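Local coordinates for protein putative poly(3-hydroxybutyrate) depolymerase LpqC (Bordetella parapertussis 12822, PDB 3D0K) that is a putative poly(3-hydroxybutyrate) depolymerase, probably a serine hydrolase that cleaves ester bonds, at residues 24-29 and 41-46; 63-68 and 90-95. All coordinates share one frame; numbering follows the deposited sequence.

Interaction 1 (24-29 and 41-46)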
ATOM      1  N   ARG A  24     -16.450  12.957   4.606  1.00 19.98           N
ATOM      2  CA  ARG A  24     -15.205  12.475   5.215  1.00 20.52           C
ATOM      3  C   ARG A  24     -15.529  11.940   6.578  1.00 20.83           C
ATOM      4  O   ARG A  24     -16.488  12.409   7.258  1.00 19.47           O
ATOM      5  CB  ARG A  24     -14.211  13.621   5.382  1.00 20.82           C
ATOM      6  CG  ARG A  24     -13.991  14.347   4.127  1.00 26.67           C
ATOM      7  CD  ARG A  24     -12.654  14.904   4.111  1.00 34.13           C
ATOM      8  NE  ARG A  24     -12.569  16.120   4.879  1.00 39.09           N
ATOM      9  CZ  ARG A  24     -12.577  17.313   4.310  1.00 47.13           C
ATOM     10  NH1 ARG A  24     -12.706  17.393   2.975  1.00 48.83           N
ATOM     11  NH2 ARG A  24     -12.480  18.419   5.066  1.00 46.16           N
ATOM     12  N   ASN A  25     -14.755  10.959   7.019  1.00 20.86           N
ATOM     13  CA  ASN A  25     -14.894  10.490   8.394  1.00 21.59           C
ATOM     14  C   ASN A  25     -13.561  10.024   8.931  1.00 22.96           C
ATOM     15  O   ASN A  25     -12.614   9.765   8.154  1.00 23.06           O
ATOM     16  CB  ASN A  25     -15.929   9.357   8.456  1.00 20.60           C
ATOM     17  CG  ASN A  25     -16.658   9.300   9.796  1.00 23.91           C
ATOM     18  OD1 ASN A  25     -16.164   9.818  10.805  1.00 25.29           O
ATOM     19  ND2 ASN A  25     -17.817   8.636   9.821  1.00 22.59           N
ATOM     20  N   ALA A  26     -13.456   9.954  10.253  1.00 24.15           N
ATOM     21  CA  ALA A  26     -12.304   9.322  10.918  1.00 25.82           C
ATOM     22  C   ALA A  26     -12.866   8.292  11.899  1.00 27.23           C
ATOM     23  O   ALA A  26     -13.457   8.665  12.933  1.00 29.18           O
ATOM     24  CB  ALA A  26     -11.460  10.354  11.633  1.00 25.90           C
ATOM     25  N   ILE A  27     -12.737   7.009  11.567  1.00 26.43           N
ATOM     26  CA  ILE A  27     -13.440   5.932  12.275  1.00 27.05           C
ATOM     27  C   ILE A  27     -12.408   5.204  13.147  1.00 28.61           C
ATOM     28  O   ILE A  27     -11.518   4.551  12.596  1.00 28.32           O
ATOM     29  CB  ILE A  27     -14.062   4.960  11.288  1.00 26.16           C
ATOM     30  CG1 ILE A  27     -14.971   5.704  10.275  1.00 27.81           C
ATOM     31  CG2 ILE A  27     -14.800   3.817  12.015  1.00 27.93           C
ATOM     32  CD1 ILE A  27     -15.489   4.818   9.142  1.00 26.10           C
ATOM     33  N   PRO A  28     -12.501   5.334  14.498  1.00 30.05           N
ATOM     34  CA  PRO A  28     -11.598   4.546  15.365  1.00 30.18           C
ATOM     35  C   PRO A  28     -11.816   3.048  15.101  1.00 30.54           C
ATOM     36  O   PRO A  28     -12.958   2.637  14.926  1.00 30.63           O
ATOM     37  CB  PRO A  28     -12.029   4.941  16.784  1.00 31.28           C
ATOM     38  CG  PRO A  28     -13.444   5.507  16.638  1.00 32.45           C
ATOM     39  CD  PRO A  28     -13.444   6.167  15.278  1.00 30.00           C
ATOM     40  N   TYR A  29     -10.750   2.240  15.016  1.00 29.33           N
ATOM     41  CA  TYR A  29     -10.920   0.800  14.757  1.00 29.62           C
ATOM     42  C   TYR A  29      -9.975   0.037  15.669  1.00 29.64           C
ATOM     43  O   TYR A  29      -8.818   0.429  15.858  1.00 28.67           O
ATOM     44  CB  TYR A  29     -10.673   0.451  13.269  1.00 30.34           C
ATOM     45  CG  TYR A  29     -10.925  -0.991  12.776  1.00 29.86           C
ATOM     46  CD1 TYR A  29     -12.104  -1.344  12.061  1.00 32.93           C
ATOM     47  CD2 TYR A  29      -9.982  -1.976  12.963  1.00 31.57           C
ATOM     48  CE1 TYR A  29     -12.314  -2.677  11.580  1.00 31.19           C
ATOM     49  CE2 TYR A  29     -10.168  -3.295  12.494  1.00 33.02           C
ATOM     50  CZ  TYR A  29     -11.335  -3.653  11.807  1.00 33.89           C
ATOM     51  OH  TYR A  29     -11.430  -4.988  11.354  1.00 32.84           O
ATOM     52  N   THR A  41      -7.028   4.173  12.959  1.00 21.48           N
ATOM     53  CA  THR A  41      -8.114   5.004  12.468  1.00 21.71           C
ATOM     54  C   THR A  41      -8.324   4.733  10.983  1.00 20.27           C
ATOM     55  O   THR A  41      -7.362   4.597  10.247  1.00 21.56           O
ATOM     56  CB  THR A  41      -7.818   6.509  12.682  1.00 22.38           C
ATOM     57  OG1 THR A  41      -7.499   6.726  14.064  1.00 24.35           O
ATOM     58  CG2 THR A  41      -9.051   7.375  12.280  1.00 21.85           C
ATOM     59  N   LEU A  42      -9.574   4.659  10.574  1.00 19.07           N
ATOM     60  CA  LEU A  42      -9.897   4.636   9.150  1.00 18.99           C
ATOM     61  C   LEU A  42     -10.302   6.055   8.790  1.00 18.95           C
ATOM     62  O   LEU A  42     -11.352   6.549   9.241  1.00 18.08           O
ATOM     63  CB  LEU A  42     -11.019   3.657   8.818  1.00 19.38           C
ATOM     64  CG  LEU A  42     -10.974   2.249   9.431  1.00 20.17           C
ATOM     65  CD1 LEU A  42     -12.152   1.388   8.940  1.00 18.35           C
ATOM     66  CD2 LEU A  42      -9.631   1.655   8.950  1.00 22.38           C
ATOM     67  N   ASN A  43      -9.437   6.739   8.060  1.00 17.24           N
ATOM     68  CA  ASN A  43      -9.803   8.049   7.516  1.00 18.33           C
ATOM     69  C   ASN A  43     -10.437   7.752   6.174  1.00 18.16           C
ATOM     70  O   ASN A  43      -9.801   7.232   5.267  1.00 17.51           O
ATOM     71  CB  ASN A  43      -8.588   8.977   7.387  1.00 17.34           C
ATOM     72  CG  ASN A  43      -8.168   9.514   8.731  1.00 22.21           C
ATOM     73  OD1 ASN A  43      -8.935  10.279   9.341  1.00 22.97           O
ATOM     74  ND2 ASN A  43      -6.993   9.064   9.251  1.00 18.47           N
ATOM     75  N   THR A  44     -11.731   8.022   6.084  1.00 18.28           N
ATOM     76  CA  THR A  44     -12.515   7.552   4.956  1.00 17.99           C
ATOM     77  C   THR A  44     -13.101   8.707   4.145  1.00 18.61           C
ATOM     78  O   THR A  44     -13.265   9.844   4.653  1.00 18.26           O
ATOM     79  CB  THR A  44     -13.668   6.645   5.439  1.00 19.53           C
ATOM     80  OG1 THR A  44     -14.575   7.409   6.281  1.00 20.07           O
ATOM     81  CG2 THR A  44     -13.100   5.464   6.186  1.00 17.96           C
ATOM     82  N   TYR A  45     -13.446   8.407   2.894  1.00 18.20           N
ATOM     83  CA  TYR A  45     -14.292   9.324   2.124  1.00 17.78           C
ATOM     84  C   TYR A  45     -15.295   8.528   1.333  1.00 17.96           C
ATOM     85  O   TYR A  45     -14.937   7.589   0.592  1.00 18.10           O
ATOM     86  CB  TYR A  45     -13.480  10.206   1.189  1.00 17.32           C
ATOM     87  CG  TYR A  45     -14.345  11.136   0.407  1.00 18.30           C
ATOM     88  CD1 TYR A  45     -14.924  12.252   1.023  1.00 16.56           C
ATOM     89  CD2 TYR A  45     -14.549  10.940  -0.968  1.00 19.33           C
ATOM     90  CE1 TYR A  45     -15.754  13.141   0.279  1.00 20.71           C
ATOM     91  CE2 TYR A  45     -15.373  11.820  -1.720  1.00 20.91           C
ATOM     92  CZ  TYR A  45     -15.979  12.892  -1.096  1.00 18.48           C
ATOM     93  OH  TYR A  45     -16.764  13.749  -1.852  1.00 18.91           O
ATOM     94  N   ARG A  46     -16.550   8.925   1.458  1.00 17.34           N
ATOM     95  CA  ARG A  46     -17.587   8.346   0.646  1.00 17.39           C
ATOM     96  C   ARG A  46     -18.248   9.438  -0.195  1.00 17.31           C
ATOM     97  O   ARG A  46     -18.766  10.414   0.349  1.00 18.61           O
ATOM     98  CB  ARG A  46     -18.650   7.663   1.532  1.00 18.36           C
ATOM     99  CG  ARG A  46     -19.807   7.147   0.713  1.00 16.69           C
ATOM    100  CD  ARG A  46     -20.769   6.381   1.596  1.00 21.56           C
ATOM    101  NE  ARG A  46     -21.894   5.967   0.774  1.00 20.59           N
ATOM    102  CZ  ARG A  46     -22.523   4.816   0.928  1.00 20.86           C
ATOM    103  NH1 ARG A  46     -23.501   4.504   0.104  1.00 20.66           N
ATOM    104  NH2 ARG A  46     -22.148   3.981   1.913  1.00 18.71           N
TER
HETATM  105  O   HOH W   1     -10.418  12.373   8.834  1.00 29.91           O

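Interaction 2 (63-68 and 90-95). With FMT (formic acid), chain K.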
ATOM      1  N   VAL A  63       5.461   8.402   5.554  1.00 21.19           N
ATOM      2  CA  VAL A  63       6.191   8.442   6.827  1.00 22.63           C
ATOM      3  C   VAL A  63       5.553   9.397   7.850  1.00 23.30           C
ATOM      4  O   VAL A  63       5.578   9.126   9.068  1.00 23.22           O
ATOM      5  CB  VAL A  63       7.721   8.751   6.585  1.00 23.04           C
ATOM      6  CG1 VAL A  63       7.936  10.195   6.109  1.00 22.97           C
ATOM      7  CG2 VAL A  63       8.562   8.418   7.852  1.00 24.84           C
ATOM      8  N   LEU A  64       4.912  10.453   7.333  1.00 22.29           N
ATOM      9  CA  LEU A  64       4.243  11.453   8.191  1.00 23.51           C
ATOM     10  C   LEU A  64       3.007  10.905   8.914  1.00 22.69           C
ATOM     11  O   LEU A  64       2.519  11.538   9.853  1.00 23.40           O
ATOM     12  CB  LEU A  64       3.855  12.680   7.364  1.00 24.23           C
ATOM     13  CG  LEU A  64       5.018  13.325   6.583  1.00 25.41           C
ATOM     14  CD1 LEU A  64       4.473  14.459   5.692  1.00 28.60           C
ATOM     15  CD2 LEU A  64       6.069  13.822   7.526  1.00 29.70           C
ATOM     16  N   ARG A  65       2.534   9.726   8.499  1.00 21.59           N
ATOM     17  CA  ARG A  65       1.345   9.090   9.083  1.00 21.10           C
ATOM     18  C   ARG A  65       0.094   9.974   8.896  1.00 20.94           C
ATOM     19  O   ARG A  65      -0.822   9.958   9.717  1.00 20.59           O
ATOM     20  CB  ARG A  65       1.545   8.715  10.583  1.00 22.01           C
ATOM     21  CG  ARG A  65       2.856   7.959  10.930  1.00 20.67           C
ATOM     22  CD  ARG A  65       3.198   6.715  10.071  1.00 20.29           C
ATOM     23  NE  ARG A  65       4.400   6.022  10.621  1.00 21.17           N
ATOM     24  CZ  ARG A  65       4.411   5.261  11.726  1.00 19.72           C
ATOM     25  NH1 ARG A  65       5.552   4.678  12.095  1.00 19.63           N
ATOM     26  NH2 ARG A  65       3.288   5.072  12.451  1.00 18.91           N
ATOM     27  N   ASN A  66       0.080  10.734   7.808  1.00 21.16           N
ATOM     28  CA  ASN A  66      -0.995  11.690   7.524  1.00 20.98           C
ATOM     29  C   ASN A  66      -2.101  11.039   6.689  1.00 21.67           C
ATOM     30  O   ASN A  66      -2.356  11.421   5.539  1.00 21.72           O
ATOM     31  CB  ASN A  66      -0.402  12.968   6.878  1.00 21.53           C
ATOM     32  CG  ASN A  66       0.426  12.687   5.584  1.00 21.92           C
ATOM     33  OD1 ASN A  66       1.034  11.615   5.399  1.00 23.44           O
ATOM     34  ND2 ASN A  66       0.408  13.655   4.676  1.00 24.63           N
ATOM     35  N   GLY A  67      -2.762  10.026   7.258  1.00 20.51           N
ATOM     36  CA  GLY A  67      -3.834   9.368   6.538  1.00 20.45           C
ATOM     37  C   GLY A  67      -4.961  10.295   6.103  1.00 20.30           C
ATOM     38  O   GLY A  67      -5.567  10.083   5.052  1.00 20.36           O
ATOM     39  N   ALA A  68      -5.285  11.291   6.933  1.00 20.15           N
ATOM     40  CA  ALA A  68      -6.380  12.223   6.593  1.00 21.00           C
ATOM     41  C   ALA A  68      -6.028  13.001   5.336  1.00 21.43           C
ATOM     42  O   ALA A  68      -6.860  13.191   4.437  1.00 19.30           O
ATOM     43  CB  ALA A  68      -6.712  13.161   7.789  1.00 20.82           C
ATOM     44  N   PHE A  90      -1.961   4.816  10.830  1.00 19.56           N
ATOM     45  CA  PHE A  90      -1.204   4.228  11.970  1.00 19.17           C
ATOM     46  C   PHE A  90      -0.353   5.324  12.574  1.00 20.28           C
ATOM     47  O   PHE A  90       0.634   5.750  11.981  1.00 20.39           O
ATOM     48  CB  PHE A  90      -0.350   3.022  11.476  1.00 19.91           C
ATOM     49  CG  PHE A  90      -1.182   1.913  10.885  1.00 17.57           C
ATOM     50  CD1 PHE A  90      -1.761   0.956  11.698  1.00 19.68           C
ATOM     51  CD2 PHE A  90      -1.454   1.878   9.503  1.00 15.26           C
ATOM     52  CE1 PHE A  90      -2.544  -0.038  11.157  1.00 17.17           C
ATOM     53  CE2 PHE A  90      -2.222   0.902   8.946  1.00 20.10           C
ATOM     54  CZ  PHE A  90      -2.809  -0.052   9.775  1.00 15.87           C
ATOM     55  N   SER A  91      -0.776   5.820  13.727  1.00 19.95           N
ATOM     56  CA  SER A  91      -0.156   6.984  14.297  1.00 21.87           C
ATOM     57  C   SER A  91       1.245   6.666  14.799  1.00 21.84           C
ATOM     58  O   SER A  91       1.532   5.530  15.140  1.00 21.68           O
ATOM     59  CB  SER A  91      -1.011   7.514  15.452  1.00 22.87           C
ATOM     60  OG  SER A  91      -0.992   6.602  16.541  1.00 23.23           O
ATOM     61  N   ASP A  92       2.106   7.671  14.827  1.00 23.44           N
ATOM     62  CA  ASP A  92       3.443   7.516  15.401  1.00 25.00           C
ATOM     63  C   ASP A  92       3.373   7.127  16.872  1.00 25.93           C
ATOM     64  O   ASP A  92       4.248   6.389  17.380  1.00 25.43           O
ATOM     65  CB  ASP A  92       4.203   8.809  15.270  1.00 25.98           C
ATOM     66  CG  ASP A  92       4.840   8.979  13.923  1.00 29.26           C
ATOM     67  OD1 ASP A  92       5.341   7.982  13.342  1.00 31.06           O
ATOM     68  OD2 ASP A  92       4.867  10.139  13.439  1.00 33.46           O
ATOM     69  N   GLU A  93       2.330   7.595  17.561  1.00 25.69           N
ATOM     70  CA  GLU A  93       2.221   7.318  18.984  1.00 27.25           C
ATOM     71  C   GLU A  93       1.920   5.857  19.279  1.00 26.17           C
ATOM     72  O   GLU A  93       2.526   5.287  20.154  1.00 26.62           O
ATOM     73  CB  GLU A  93       1.173   8.214  19.665  1.00 28.10           C
ATOM     74  CG  GLU A  93       1.606   8.643  21.041  1.00 33.60           C
ATOM     75  CD  GLU A  93       0.477   8.620  22.084  1.00 41.41           C
ATOM     76  OE1 GLU A  93      -0.734   8.805  21.722  1.00 39.29           O
ATOM     77  OE2 GLU A  93       0.828   8.428  23.292  1.00 45.47           O
ATOM     78  N   ILE A  94       1.024   5.236  18.524  1.00 25.36           N
ATOM     79  CA  ILE A  94       0.635   3.839  18.795  1.00 23.83           C
ATOM     80  C   ILE A  94       1.408   2.803  17.950  1.00 24.03           C
ATOM     81  O   ILE A  94       1.555   1.625  18.356  1.00 22.95           O
ATOM     82  CB  ILE A  94      -0.889   3.660  18.598  1.00 24.16           C
ATOM     83  CG1 ILE A  94      -1.638   4.648  19.493  1.00 25.42           C
ATOM     84  CG2 ILE A  94      -1.352   2.213  18.856  1.00 23.83           C
ATOM     85  CD1 ILE A  94      -3.117   4.783  19.205  1.00 27.77           C
ATOM     86  N   TRP A  95       1.887   3.246  16.786  1.00 22.05           N
ATOM     87  CA  TRP A  95       2.636   2.375  15.858  1.00 22.30           C
ATOM     88  C   TRP A  95       4.002   3.002  15.544  1.00 21.72           C
ATOM     89  O   TRP A  95       4.275   3.399  14.415  1.00 20.64           O
ATOM     90  CB  TRP A  95       1.831   2.189  14.576  1.00 21.18           C
ATOM     91  CG  TRP A  95       0.507   1.577  14.836  1.00 19.91           C
ATOM     92  CD1 TRP A  95      -0.641   2.232  15.219  1.00 21.27           C
ATOM     93  CD2 TRP A  95       0.163   0.194  14.722  1.00 20.80           C
ATOM     94  NE1 TRP A  95      -1.678   1.330  15.360  1.00 21.53           N
ATOM     95  CE2 TRP A  95      -1.224   0.075  15.055  1.00 19.13           C
ATOM     96  CE3 TRP A  95       0.881  -0.963  14.366  1.00 22.69           C
ATOM     97  CZ2 TRP A  95      -1.906  -1.150  15.035  1.00 19.84           C
ATOM     98  CZ3 TRP A  95       0.206  -2.193  14.354  1.00 21.79           C
ATOM     99  CH2 TRP A  95      -1.176  -2.275  14.705  1.00 21.92           C
TER
HETATM  100  C   FMT K 310      -3.637  13.566   9.399  1.00 33.96           C
HETATM  101  O1  FMT K 310      -3.286  14.057   8.267  1.00 30.62           O
HETATM  102  O2  FMT K 310      -3.971  12.337   9.679  1.00 33.68           O
HETATM  103  O   HOH W   2       7.085   8.284  11.259  1.00 33.05           O

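Interaction 1 (24-29 and 41-46)
Asn25 pairs with Thr44, and Ile27 with Leu42, through the four backbone hydrogen bonds that zip strands 24-29 and 41-46 into an antiparallel hairpin at the edge of the central sheet. The shortest joins Ile27 N to Leu42 O (2.7 Å), and the straightest runs back from Leu42 N to Ile27 O at 174°. In the intervening non-hydrogen-bonded pairs, CA-H groups lean on the same carbonyls, as where Asn43 CA meets Asn25 O at 3.4 Å.

The tight side is the one carrying Ile27, Leu42 and Thr44. Ile27 CB abuts Leu42 CB at 4.1 Å. Ile27 CD1 reaches diagonally to Thr44 CG2 (3.9 Å), these two side chains crossing at about a right angle. Thr44 holds OG1 between its backbone N and carbonyl carbon (chi1 63°), which brings this oxygen to 3.2 Å from Asn25 CB. Tyr29 CD1 also touches Leu42 CD1 (4.1 Å), and helix 11-18 packs over this face through Ile27 and Tyr29.

The other face is looser at the outer strand, where Arg24 and Ala26 are exposed, whereas Asn43 is buried and touches helix 67-73, and Tyr45 touches helix 75-81. Here the methyl of Ala26 rests against Asn43 OD1 at 3.4 Å and also touches Thr41 CG2, and Arg24 brings its aliphatic CG to the edge of the Tyr45 ring, near CD1. A water donates to Asn43 OD1 and, weakly, to Asn25 O. Asn43 ND2 is hydrogen-bonded to Thr89 of the neighbouring strand, and Tyr45 OH to Asp79.

One face is thus mainly aliphatic and the other mixed, its polar groups taking partners beyond the hairpin, while the backbone ladder between them continues the sheet to its outermost strand.

Interaction 2 (63-68 and 90-95)
The loops following two adjacent parallel strands, 56-60 and 84-89, are joined here by the buried side chain of Arg65, whose guanidinium reaches the backbone of the turn at 90-95. NH1 and NH2 both donate to Trp95 O, a two-nitrogen, end-on grip on one oxygen, at 2.9 Å from NH1 and 2.8 Å from NH2. The carbonyl lies almost exactly in the guanidinium plane. NH2 also donates to Phe90 O (2.8 Å, 159°), which is close to that plane too, although NH2 itself sits well above the Phe90 carbonyl plane. A bend at chi2 (-50°) folds the arginine, and its CB, CG and CD pass beside Phe90 O.

Such loops, at the carboxyl ends of parallel strands, border the probable active site in the alpha/beta-hydrolase fold, and Val63 lies near the putative Ser148-His271-Asp216 triad. Within the turn, Ser91 OG accepts from Ile94 N in an ST motif, while Trp95 N bonds to Ser91 O; these bonds hold the curl that brings the Phe90 and Trp95 carbonyls to one guanidinium. The Phe90 ring puts CD1 over the centre of the Trp95 ring, and both side chains touch Leu123 of helix 122-133.

Asp92 approaches differently, placing OD1 over the centre of one guanidinium face, 3.3 Å from Arg65 CZ. This salt bridge is therefore a matter of charge alone, with no N-H directed at the oxygen and the carboxylate turned 54° from the guanidinium. A water donates both to Asp92 OD1 and to Val63 O, spanning the two loops.

Interaction 1 closes before interaction 2 opens along the chain, and their centres lie about 14 Å apart. Both belong to the region of one mixed sheet: 24-29 and 41-46 lie on its two marginal strands, whereas 63-68 and 90-95 follow the parallel strands 56-60 and 84-89. Strand 84-89 links them directly, since it pairs with 40-46 and then runs into the turn at 90-95. The start of helix 67-73 supplies a second junction, where Asn43 ND2 packs 3.6 Å from Ala68 N. The hairpin thus flanks the loops of interaction 2, with Val63 of interaction 2 lying near the putative catalytic residues.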